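Local atomic coordinates of XPF endonuclease (Aeropyrum pernix, PDB entry 2BGW), a protein that probably cuts DNA near junctions of duplex and single strand, as a magnesium-dependent, structure-specific endonuclease of the XPF family in nucleotide excision repair. Residues P21-L26 with G41-S46; E27-Q32 with G125-I130; I163-P168 with R173-I178. All coordinates share one frame; numbering follows the deposited sequence.

Interaction 1: residues P21-L26 with G41-S46; sequences PVPSIL and GDYLVS. With MG (magnesium ion), chain E; SO4 (sulfate ion), chain H.
Val22, near the start of helix 22-28, meets the phenol end of Tyr43: Val22 CG1 lies 3.9 Å from Tyr43 CZ, and the branch comes in obliquely to the ring. With CG1 anti to the backbone N (chi1 -167°), this methyl is the one turned onto the tyrosine. Pro23 follows, crossing the tyrosine side chain at about a right angle, with its CD 3.5 Å from Tyr43 OH. The hydroxyl is thus bordered by aliphatic carbons of two consecutive residues, but its polar need is met by a hydrogen bond with Glu17. One turn after Val22, Leu26 places CD1 3.8 Å from Tyr43 CE2, also oblique to the ring.

The tyrosine reaches the helix from strand 43-46 of the nuclease sheet, in a PDDEXK-type fold; the segment axes stand 12.8 Å apart, a gap that the ring spans. Asp42 and Tyr43 both face Val51 in a classic beta bulge. Beside the tyrosine, Asp42 OD2 binds the magnesium ion at 2.4 Å, with Glu52 and Arg53 completing the metal site. At Gly41, the backbone N donates a hydrogen bond to a sulfate, probably from the crystallisation liquor.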
loop_
_atom_site.group_PDB
_atom_site.type_symbol
_atom_site.label_atom_id
_atom_site.label_comp_id
_atom_site.label_asym_id
_atom_site.label_seq_id
_atom_site.Cartn_x
_atom_site.Cartn_y
_atom_site.Cartn_z
ATOM N N PRO A 21 20.409 1.070 -3.449
ATOM C CA PRO A 21 20.968 -0.006 -4.244
ATOM C C PRO A 21 19.863 -0.716 -5.013
ATOM O O PRO A 21 20.150 -1.342 -6.035
ATOM C CB PRO A 21 21.539 -0.952 -3.200
ATOM C CG PRO A 21 21.720 -0.140 -2.012
ATOM C CD PRO A 21 20.597 0.829 -2.016
ATOM N N VAL A 22 18.620 -0.588 -4.545
ATOM C CA VAL A 22 17.491 -1.342 -5.083
ATOM C C VAL A 22 17.253 -1.259 -6.596
ATOM O O VAL A 22 17.199 -2.310 -7.233
ATOM C CB VAL A 22 16.197 -1.057 -4.337
ATOM C CG1 VAL A 22 15.152 -2.062 -4.712
ATOM C CG2 VAL A 22 16.444 -1.113 -2.856
ATOM N N PRO A 23 17.086 -0.048 -7.176
ATOM C CA PRO A 23 16.896 0.046 -8.631
ATOM C C PRO A 23 17.884 -0.720 -9.513
ATOM O O PRO A 23 17.448 -1.419 -10.425
ATOM C CB PRO A 23 16.970 1.543 -8.905
ATOM C CG PRO A 23 16.424 2.137 -7.658
ATOM C CD PRO A 23 16.982 1.277 -6.550
ATOM N N SER A 24 19.188 -0.611 -9.250
ATOM C CA SER A 24 20.206 -1.353 -10.040
ATOM C C SER A 24 20.037 -2.837 -9.910
ATOM O O SER A 24 20.204 -3.570 -10.876
ATOM C CB SER A 24 21.615 -0.996 -9.600
ATOM O OG SER A 24 21.704 0.409 -9.449
ATOM N N ILE A 25 19.707 -3.284 -8.708
ATOM C CA ILE A 25 19.400 -4.693 -8.520
ATOM C C ILE A 25 18.183 -5.076 -9.353
ATOM O O ILE A 25 18.216 -6.082 -10.065
ATOM C CB ILE A 25 19.225 -5.068 -7.046
ATOM C CG1 ILE A 25 20.468 -4.675 -6.257
ATOM C CG2 ILE A 25 19.036 -6.563 -6.919
ATOM C CD1 ILE A 25 20.298 -4.800 -4.763
ATOM N N LEU A 26 17.136 -4.253 -9.278
ATOM C CA LEU A 26 15.910 -4.470 -10.040
ATOM C C LEU A 26 16.168 -4.582 -11.529
ATOM O O LEU A 26 15.651 -5.468 -12.196
ATOM C CB LEU A 26 14.904 -3.370 -9.766
ATOM C CG LEU A 26 13.923 -3.679 -8.647
ATOM C CD1 LEU A 26 13.043 -2.486 -8.404
ATOM C CD2 LEU A 26 13.075 -4.913 -8.936
ATOM N N GLY A 41 4.808 6.967 -1.941
ATOM C CA GLY A 41 5.451 5.664 -1.926
ATOM C C GLY A 41 6.673 5.642 -2.809
ATOM O O GLY A 41 7.000 6.647 -3.430
ATOM N N ASP A 42 7.327 4.486 -2.910
ATOM C CA ASP A 42 8.648 4.432 -3.524
ATOM C C ASP A 42 8.664 3.647 -4.780
ATOM O O ASP A 42 9.479 3.914 -5.653
ATOM C CB ASP A 42 9.696 3.852 -2.572
ATOM C CG ASP A 42 9.641 4.477 -1.188
ATOM O OD1 ASP A 42 9.326 5.699 -1.075
ATOM O OD2 ASP A 42 9.884 3.736 -0.206
ATOM N N TYR A 43 7.784 2.664 -4.875
ATOM C CA TYR A 43 7.715 1.876 -6.083
ATOM C C TYR A 43 6.286 1.689 -6.520
ATOM O O TYR A 43 5.473 1.206 -5.748
ATOM C CB TYR A 43 8.369 0.516 -5.874
ATOM C CG TYR A 43 9.831 0.608 -5.670
ATOM C CD1 TYR A 43 10.356 0.768 -4.394
ATOM C CD2 TYR A 43 10.700 0.563 -6.733
ATOM C CE1 TYR A 43 11.713 0.871 -4.178
ATOM C CE2 TYR A 43 12.060 0.656 -6.537
ATOM C CZ TYR A 43 12.553 0.816 -5.250
ATOM O OH TYR A 43 13.892 0.923 -5.025
ATOM N N LEU A 44 5.995 2.078 -7.757
ATOM C CA LEU A 44 4.724 1.758 -8.372
ATOM C C LEU A 44 4.825 0.412 -9.111
ATOM O O LEU A 44 5.531 0.269 -10.111
ATOM C CB LEU A 44 4.263 2.899 -9.299
ATOM C CG LEU A 44 2.886 2.656 -9.938
ATOM C CD1 LEU A 44 1.736 2.817 -8.954
ATOM C CD2 LEU A 44 2.676 3.510 -11.133
ATOM N N VAL A 45 4.079 -0.567 -8.641
ATOM C CA VAL A 45 4.232 -1.934 -9.106
ATOM C C VAL A 45 3.213 -2.370 -10.181
ATOM O O VAL A 45 3.562 -3.019 -11.144
ATOM C CB VAL A 45 4.230 -2.875 -7.893
ATOM C CG1 VAL A 45 4.068 -4.305 -8.313
ATOM C CG2 VAL A 45 5.502 -2.692 -7.153
ATOM N N SER A 46 1.955 -2.029 -10.010
ATOM C CA SER A 46 0.949 -2.341 -10.982
ATOM C C SER A 46 -0.005 -1.195 -10.764
ATOM O O SER A 46 0.274 -0.342 -9.930
ATOM C CB SER A 46 0.316 -3.695 -10.668
ATOM O OG SER A 46 -0.683 -3.613 -9.663
HETATM MG MG MG E . 10.472 5.071 1.749
HETATM S S SO4 H . 4.732 9.574 1.136
HETATM O O1 SO4 H . 4.982 10.621 0.117
HETATM O O2 SO4 H . 4.200 8.356 0.518
HETATM O O3 SO4 H . 6.005 9.109 1.687
HETATM O O4 SO4 H . 3.823 10.082 2.208
#

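Interaction 2: residues E27-Q32 with G125-I130; sequences ESLGVQ and GTALVI
Leu29, just past the C-terminal end of helix 22-28, makes a small apolar contact with Ala127 and Leu128 of helix 123-137, where the two helices pack together in the nuclease domain. The two segments bury 117 Å² in all, with no hydrogen bond between them, and Leu29 supplies the side chain that crosses from the first segment.

Its two methyls have different partners. CD1 of Leu29 rests against the backbone of helix 123-137, 3.7 Å from Ala127 O, and is 4.3 Å from Ala127 CB, so it meets both the carbonyl and the methyl of that residue. CD2 of Leu29 instead approaches Leu128 CD2 at 3.8 Å. The two leucines cross at about a right angle. Although the CB of Leu128 points away from segment 27-32, CG set beside the backbone N (chi1 -67°) lets the CD2 methyl come within reach of Leu29.

Leu29 sits where the helix ends. Gly30, with a positive phi of 80°, is the C-prime residue of a Schellman motif: Gly30 N donates to Glu27 O at 2.9 Å, and Val31 N pairs with Leu26 O. Leu29 is the first residue to leave helical backbone angles, and the chain then turns toward strand 32-36.

Further along helix 123-137, Val129 and Ile130 pack on Ile85 of strand 81-87, so the same helix also rests on the sheet. Leu128 also packs on Tyr103 of the second subunit, which brings the dimer partner to the helix that receives Leu29.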
loop_
_atom_site.group_PDB
_atom_site.type_symbol
_atom_site.label_atom_id
_atom_site.label_comp_id
_atom_site.label_asym_id
_atom_site.label_seq_id
_atom_site.Cartn_x
_atom_site.Cartn_y
_atom_site.Cartn_z
ATOM N N GLU A 27 16.988 -3.689 -12.053
ATOM C CA GLU A 27 17.324 -3.733 -13.455
ATOM C C GLU A 27 18.141 -4.973 -13.784
ATOM O O GLU A 27 18.064 -5.533 -14.879
ATOM C CB GLU A 27 18.090 -2.491 -13.823
ATOM C CG GLU A 27 17.227 -1.304 -13.922
ATOM C CD GLU A 27 18.054 -0.068 -14.103
ATOM O OE1 GLU A 27 19.303 -0.199 -14.121
ATOM O OE2 GLU A 27 17.467 1.036 -14.206
ATOM N N SER A 28 18.917 -5.405 -12.809
ATOM C CA SER A 28 19.746 -6.570 -12.979
ATOM C C SER A 28 18.939 -7.838 -13.044
ATOM O O SER A 28 19.409 -8.805 -13.596
ATOM C CB SER A 28 20.724 -6.672 -11.837
ATOM O OG SER A 28 21.961 -7.148 -12.327
ATOM N N LEU A 29 17.735 -7.835 -12.474
ATOM C CA LEU A 29 16.775 -8.936 -12.661
ATOM C C LEU A 29 15.882 -8.760 -13.919
ATOM O O LEU A 29 14.868 -9.456 -14.094
ATOM C CB LEU A 29 15.906 -9.106 -11.407
ATOM C CG LEU A 29 16.599 -9.056 -10.046
ATOM C CD1 LEU A 29 15.730 -8.331 -9.049
ATOM C CD2 LEU A 29 16.943 -10.462 -9.549
ATOM N N GLY A 30 16.262 -7.818 -14.779
ATOM C CA GLY A 30 15.561 -7.588 -16.043
ATOM C C GLY A 30 14.287 -6.770 -15.949
ATOM O O GLY A 30 13.468 -6.766 -16.871
ATOM N N VAL A 31 14.109 -6.082 -14.826
ATOM C CA VAL A 31 12.951 -5.229 -14.649
ATOM C C VAL A 31 13.286 -3.855 -15.193
ATOM O O VAL A 31 14.354 -3.324 -14.943
ATOM C CB VAL A 31 12.556 -5.141 -13.180
ATOM C CG1 VAL A 31 11.500 -4.109 -12.971
ATOM C CG2 VAL A 31 12.038 -6.449 -12.722
ATOM N N GLN A 32 12.381 -3.296 -15.976
ATOM C CA GLN A 32 12.529 -1.929 -16.402
ATOM C C GLN A 32 12.124 -1.029 -15.240
ATOM O O GLN A 32 11.009 -1.149 -14.691
ATOM C CB GLN A 32 11.639 -1.662 -17.594
ATOM C CG GLN A 32 12.152 -0.546 -18.474
ATOM C CD GLN A 32 11.099 -0.025 -19.452
ATOM O OE1 GLN A 32 9.885 -0.262 -19.301
ATOM N NE2 GLN A 32 11.560 0.707 -20.455
ATOM N N GLY A 125 16.853 -8.490 -1.332
ATOM C CA GLY A 125 15.612 -9.117 -0.938
ATOM C C GLY A 125 14.424 -8.255 -1.331
ATOM O O GLY A 125 13.411 -8.747 -1.834
ATOM N N THR A 126 14.549 -6.957 -1.094
ATOM C CA THR A 126 13.491 -6.006 -1.426
ATOM C C THR A 126 13.304 -6.003 -2.930
ATOM O O THR A 126 12.166 -6.090 -3.419
ATOM C CB THR A 126 13.831 -4.607 -0.913
ATOM O OG1 THR A 126 14.243 -4.724 0.458
ATOM C CG2 THR A 126 12.635 -3.679 -1.011
ATOM N N ALA A 127 14.436 -5.973 -3.638
ATOM C CA ALA A 127 14.460 -6.046 -5.086
ATOM C C ALA A 127 13.823 -7.343 -5.621
ATOM O O ALA A 127 13.100 -7.318 -6.621
ATOM C CB ALA A 127 15.826 -5.877 -5.567
ATOM N N LEU A 128 14.023 -8.453 -4.928
ATOM C CA LEU A 128 13.344 -9.675 -5.315
ATOM C C LEU A 128 11.832 -9.611 -5.077
ATOM O O LEU A 128 11.045 -10.011 -5.931
ATOM C CB LEU A 128 13.969 -10.891 -4.629
ATOM C CG LEU A 128 15.399 -11.158 -5.113
ATOM C CD1 LEU A 128 16.220 -11.902 -4.075
ATOM C CD2 LEU A 128 15.381 -11.908 -6.429
ATOM N N VAL A 129 11.430 -9.099 -3.926
ATOM C CA VAL A 129 10.027 -9.051 -3.561
ATOM C C VAL A 129 9.303 -8.116 -4.507
ATOM O O VAL A 129 8.194 -8.404 -4.966
ATOM C CB VAL A 129 9.874 -8.569 -2.101
ATOM C CG1 VAL A 129 8.431 -8.392 -1.702
ATOM C CG2 VAL A 129 10.510 -9.564 -1.199
ATOM N N ILE A 130 9.931 -6.988 -4.817
ATOM C CA ILE A 130 9.297 -6.041 -5.733
ATOM C C ILE A 130 9.135 -6.722 -7.084
ATOM O O ILE A 130 8.076 -6.674 -7.686
ATOM C CB ILE A 130 10.087 -4.722 -5.891
ATOM C CG1 ILE A 130 9.982 -3.885 -4.610
ATOM C CG2 ILE A 130 9.541 -3.934 -7.097
ATOM C CD1 ILE A 130 11.005 -2.786 -4.517
#

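Interaction 3: residues I163-P168 with R173-I178; sequences ILQSFP and RTAERI. With nucleotides of chain C.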
loop_
_atom_site.group_PDB
_atom_site.type_symbol
_atom_site.label_atom_id
_atom_site.label_comp_id
_atom_site.label_asym_id
_atom_site.label_seq_id
_atom_site.Cartn_x
_atom_site.Cartn_y
_atom_site.Cartn_z
ATOM N N ILE A 163 -5.010 13.572 -7.806
ATOM C CA ILE A 163 -5.715 14.836 -7.880
ATOM C C ILE A 163 -7.218 14.590 -7.793
ATOM O O ILE A 163 -7.874 15.138 -6.915
ATOM C CB ILE A 163 -5.210 15.664 -9.071
ATOM C CG1 ILE A 163 -3.777 16.069 -8.740
ATOM C CG2 ILE A 163 -6.077 16.890 -9.306
ATOM C CD1 ILE A 163 -2.943 16.498 -9.853
ATOM N N LEU A 164 -7.759 13.702 -8.617
ATOM C CA LEU A 164 -9.167 13.352 -8.463
ATOM C C LEU A 164 -9.516 12.888 -7.034
ATOM O O LEU A 164 -10.585 13.275 -6.542
ATOM C CB LEU A 164 -9.622 12.328 -9.511
ATOM C CG LEU A 164 -9.562 12.776 -10.982
ATOM C CD1 LEU A 164 -9.676 11.593 -11.907
ATOM C CD2 LEU A 164 -10.647 13.772 -11.317
ATOM N N GLN A 165 -8.641 12.099 -6.368
ATOM C CA GLN A 165 -8.941 11.541 -5.004
ATOM C C GLN A 165 -9.093 12.622 -3.911
ATOM O O GLN A 165 -9.828 12.447 -2.920
ATOM C CB GLN A 165 -7.882 10.525 -4.554
ATOM C CG GLN A 165 -8.232 9.012 -4.678
ATOM C CD GLN A 165 -7.172 8.238 -5.534
ATOM O OE1 GLN A 165 -6.085 7.903 -5.055
ATOM N NE2 GLN A 165 -7.492 7.997 -6.815
ATOM N N SER A 166 -8.407 13.739 -4.117
ATOM C CA SER A 166 -8.447 14.843 -3.184
ATOM C C SER A 166 -9.824 15.511 -3.081
ATOM O O SER A 166 -10.064 16.285 -2.174
ATOM C CB SER A 166 -7.352 15.862 -3.515
ATOM O OG SER A 166 -7.628 16.543 -4.733
ATOM N N PHE A 167 -10.729 15.212 -4.001
ATOM C CA PHE A 167 -12.088 15.733 -3.925
ATOM C C PHE A 167 -12.911 14.949 -2.919
ATOM O O PHE A 167 -12.677 13.740 -2.700
ATOM C CB PHE A 167 -12.771 15.661 -5.285
ATOM C CG PHE A 167 -12.415 16.799 -6.223
ATOM C CD1 PHE A 167 -11.161 16.853 -6.855
ATOM C CD2 PHE A 167 -13.342 17.803 -6.501
ATOM C CE1 PHE A 167 -10.830 17.893 -7.728
ATOM C CE2 PHE A 167 -13.029 18.852 -7.384
ATOM C CZ PHE A 167 -11.774 18.891 -7.994
ATOM N N PRO A 168 -13.885 15.626 -2.290
ATOM C CA PRO A 168 -14.828 14.937 -1.429
ATOM C C PRO A 168 -15.636 13.992 -2.300
ATOM O O PRO A 168 -15.829 14.297 -3.461
ATOM C CB PRO A 168 -15.717 16.071 -0.932
ATOM C CG PRO A 168 -14.892 17.295 -1.105
ATOM C CD PRO A 168 -14.171 17.069 -2.352
ATOM N N ARG A 173 -12.039 4.190 -6.735
ATOM C CA ARG A 173 -12.723 3.522 -7.848
ATOM C C ARG A 173 -13.298 4.576 -8.735
ATOM O O ARG A 173 -13.178 4.522 -9.965
ATOM C CB ARG A 173 -13.848 2.591 -7.362
ATOM N N THR A 174 -13.909 5.557 -8.090
ATOM C CA THR A 174 -14.527 6.661 -8.783
ATOM C C THR A 174 -13.494 7.464 -9.580
ATOM O O THR A 174 -13.755 7.833 -10.735
ATOM C CB THR A 174 -15.263 7.519 -7.790
ATOM O OG1 THR A 174 -16.386 6.769 -7.320
ATOM C CG2 THR A 174 -15.751 8.780 -8.427
ATOM N N ALA A 175 -12.320 7.705 -8.988
ATOM C CA ALA A 175 -11.283 8.440 -9.679
ATOM C C ALA A 175 -10.973 7.722 -10.962
ATOM O O ALA A 175 -10.852 8.354 -12.001
ATOM C CB ALA A 175 -10.059 8.566 -8.835
ATOM N N GLU A 176 -10.875 6.400 -10.907
ATOM C CA GLU A 176 -10.611 5.603 -12.104
ATOM C C GLU A 176 -11.691 5.774 -13.163
ATOM O O GLU A 176 -11.409 6.128 -14.302
ATOM C CB GLU A 176 -10.456 4.125 -11.746
ATOM C CG GLU A 176 -9.020 3.669 -11.689
ATOM C CD GLU A 176 -8.765 2.640 -10.589
ATOM O OE1 GLU A 176 -9.728 1.965 -10.116
ATOM O OE2 GLU A 176 -7.571 2.512 -10.207
ATOM N N ARG A 177 -12.930 5.523 -12.759
ATOM C CA ARG A 177 -14.096 5.705 -13.612
ATOM C C ARG A 177 -14.155 7.106 -14.228
ATOM O O ARG A 177 -14.506 7.258 -15.397
ATOM C CB ARG A 177 -15.369 5.416 -12.811
ATOM C CG ARG A 177 -15.527 3.945 -12.395
ATOM C CD ARG A 177 -16.810 3.703 -11.602
ATOM N NE ARG A 177 -16.945 2.285 -11.270
ATOM C CZ ARG A 177 -17.612 1.807 -10.212
ATOM N NH1 ARG A 177 -18.222 2.621 -9.354
ATOM N NH2 ARG A 177 -17.666 0.502 -10.000
ATOM N N ILE A 178 -13.800 8.123 -13.452
ATOM C CA ILE A 178 -13.827 9.475 -13.962
ATOM C C ILE A 178 -12.840 9.593 -15.110
ATOM O O ILE A 178 -13.110 10.244 -16.108
ATOM C CB ILE A 178 -13.593 10.511 -12.856
ATOM C CG1 ILE A 178 -14.845 10.627 -11.997
ATOM C CG2 ILE A 178 -13.225 11.891 -13.418
ATOM C CD1 ILE A 178 -14.576 11.311 -10.678
ATOM P P DT C 13 -14.525 5.425 -4.203
ATOM O OP1 DT C 13 -14.310 6.402 -5.301
ATOM O OP2 DT C 13 -13.518 4.358 -4.036
ATOM O "O5'" DT C 13 -14.744 6.151 -2.787
ATOM C "C5'" DT C 13 -15.749 7.154 -2.568
ATOM C "C4'" DT C 13 -15.674 7.716 -1.149
ATOM O "O4'" DT C 13 -15.829 6.700 -0.105
ATOM C "C3'" DT C 13 -14.368 8.413 -0.816
ATOM O "O3'" DT C 13 -14.744 9.539 -0.063
ATOM C "C2'" DT C 13 -13.567 7.340 -0.046
ATOM C "C1'" DT C 13 -14.659 6.586 0.717
ATOM N N1 DT C 13 -14.543 5.092 1.042
ATOM C C2 DT C 13 -14.867 4.610 2.308
ATOM O O2 DT C 13 -15.205 5.296 3.245
ATOM N N3 DT C 13 -14.780 3.260 2.494
ATOM C C4 DT C 13 -14.438 2.315 1.564
ATOM O O4 DT C 13 -14.410 1.116 1.854
ATOM C C5 DT C 13 -14.103 2.842 0.260
ATOM C C7 DT C 13 -13.397 1.977 -0.738
ATOM C C6 DT C 13 -14.184 4.178 0.070
ATOM P P DG C 14 -13.744 10.755 0.235
ATOM O OP1 DG C 14 -14.589 11.904 0.635
ATOM O OP2 DG C 14 -12.726 10.960 -0.852
ATOM O "O5'" DG C 14 -13.095 10.217 1.580
ATOM C "C5'" DG C 14 -13.975 9.855 2.634
ATOM C "C4'" DG C 14 -13.199 9.419 3.861
ATOM O "O4'" DG C 14 -13.048 7.971 3.820
ATOM C "C3'" DG C 14 -11.796 9.992 4.003
ATOM O "O3'" DG C 14 -11.614 10.270 5.392
ATOM C "C2'" DG C 14 -10.903 8.870 3.433
ATOM C "C1'" DG C 14 -11.669 7.628 3.899
ATOM N N9 DG C 14 -11.473 6.340 3.215
ATOM C C8 DG C 14 -11.023 6.097 1.946
ATOM N N7 DG C 14 -10.957 4.823 1.646
ATOM C C5 DG C 14 -11.395 4.170 2.785
ATOM C C6 DG C 14 -11.543 2.781 3.070
ATOM O O6 DG C 14 -11.316 1.783 2.365
ATOM N N1 DG C 14 -12.008 2.539 4.355
ATOM C C2 DG C 14 -12.294 3.513 5.254
ATOM N N2 DG C 14 -12.736 3.039 6.418
ATOM N N3 DG C 14 -12.164 4.817 5.021
ATOM C C4 DG C 14 -11.711 5.086 3.763
ATOM P P DC C 12 -17.407 -0.235 -5.666
ATOM O OP1 DC C 12 -17.276 0.301 -7.048
ATOM O OP2 DC C 12 -16.311 -0.996 -4.989
ATOM O "O5'" DC C 12 -17.936 0.973 -4.773
ATOM C "C5'" DC C 12 -17.623 2.243 -5.250
ATOM C "C4'" DC C 12 -17.676 3.234 -4.114
ATOM O "O4'" DC C 12 -18.351 2.677 -2.956
ATOM C "C3'" DC C 12 -16.313 3.653 -3.614
ATOM O "O3'" DC C 12 -15.962 4.777 -4.372
ATOM C "C2'" DC C 12 -16.562 4.025 -2.155
ATOM C "C1'" DC C 12 -17.833 3.281 -1.784
ATOM N N1 DC C 12 -17.754 2.166 -0.804
ATOM C C2 DC C 12 -17.939 2.445 0.546
ATOM O O2 DC C 12 -18.105 3.623 0.865
ATOM N N3 DC C 12 -17.922 1.418 1.443
ATOM C C4 DC C 12 -17.735 0.159 1.002
ATOM N N4 DC C 12 -17.721 -0.843 1.889
ATOM C C5 DC C 12 -17.536 -0.141 -0.382
ATOM C C6 DC C 12 -17.556 0.885 -1.238
#
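Leu164 packs against Ala175 and Ile178 where the two helices of a helix-hairpin-helix motif come together, their CA atoms 5.5 Å apart at Leu164 and Ala175. From the start of its side chain, Leu164 CB meets Ala175 CB at 3.8 Å. CG stands anti to the carbonyl carbon (chi1 -63°), and the branch beyond it divides: CD1 lies 3.4 Å from Ala175 O, while CD2 reaches Ile178 CG2 at 3.8 Å, crossing that side chain obliquely. Next to it, the bent chain of Gln165 brings its amide end beside the Ala175 methyl.

The hairpin holds the start of helix 172-182 against the DNA backbone. Arg173 N donates to OP2 of DT13 of chain C at 3.1 Å in a nearly straight bond (178°). Arg177 extends from CG to NE and makes a weak bond from NH2 to OP1 of DC12 of chain C, 3.0 Å long and bent to 121°. Replacing Arg177 by an alanine would probably leave the DC12 phosphate without this positively charged mate. Apolar packing joins the helices, whereas the DNA-facing bonds use phosphate oxygens, which is consistent with binding that reads the backbone and not the base sequence.

In the fold
Interactions 1 and 2 belong to one packing layer of the nuclease domain: their centres lie about 7 Å apart, they share helix 22-28, and their segments alternate along the chain. They touch directly, Tyr43 CD1 lying 3.6 Å from Ile130 CD1 and Ile25 CG2 3.5 Å from Ala127 CB. Interaction 1 contains the magnesium ligand Asp42, whereas in interaction 2 the Ala127 side chain is about 12 Å from that of Asp42. Interaction 3 belongs to the helix-hairpin-helix domain, centred about 26 Å from interaction 1 and about 31 Å from interaction 2, across the chain's centre. It meets DNA directly; the nearest atom of interaction 1 is about 14 Å from the DNA. Interactions 2 and 3 both touch the second subunit.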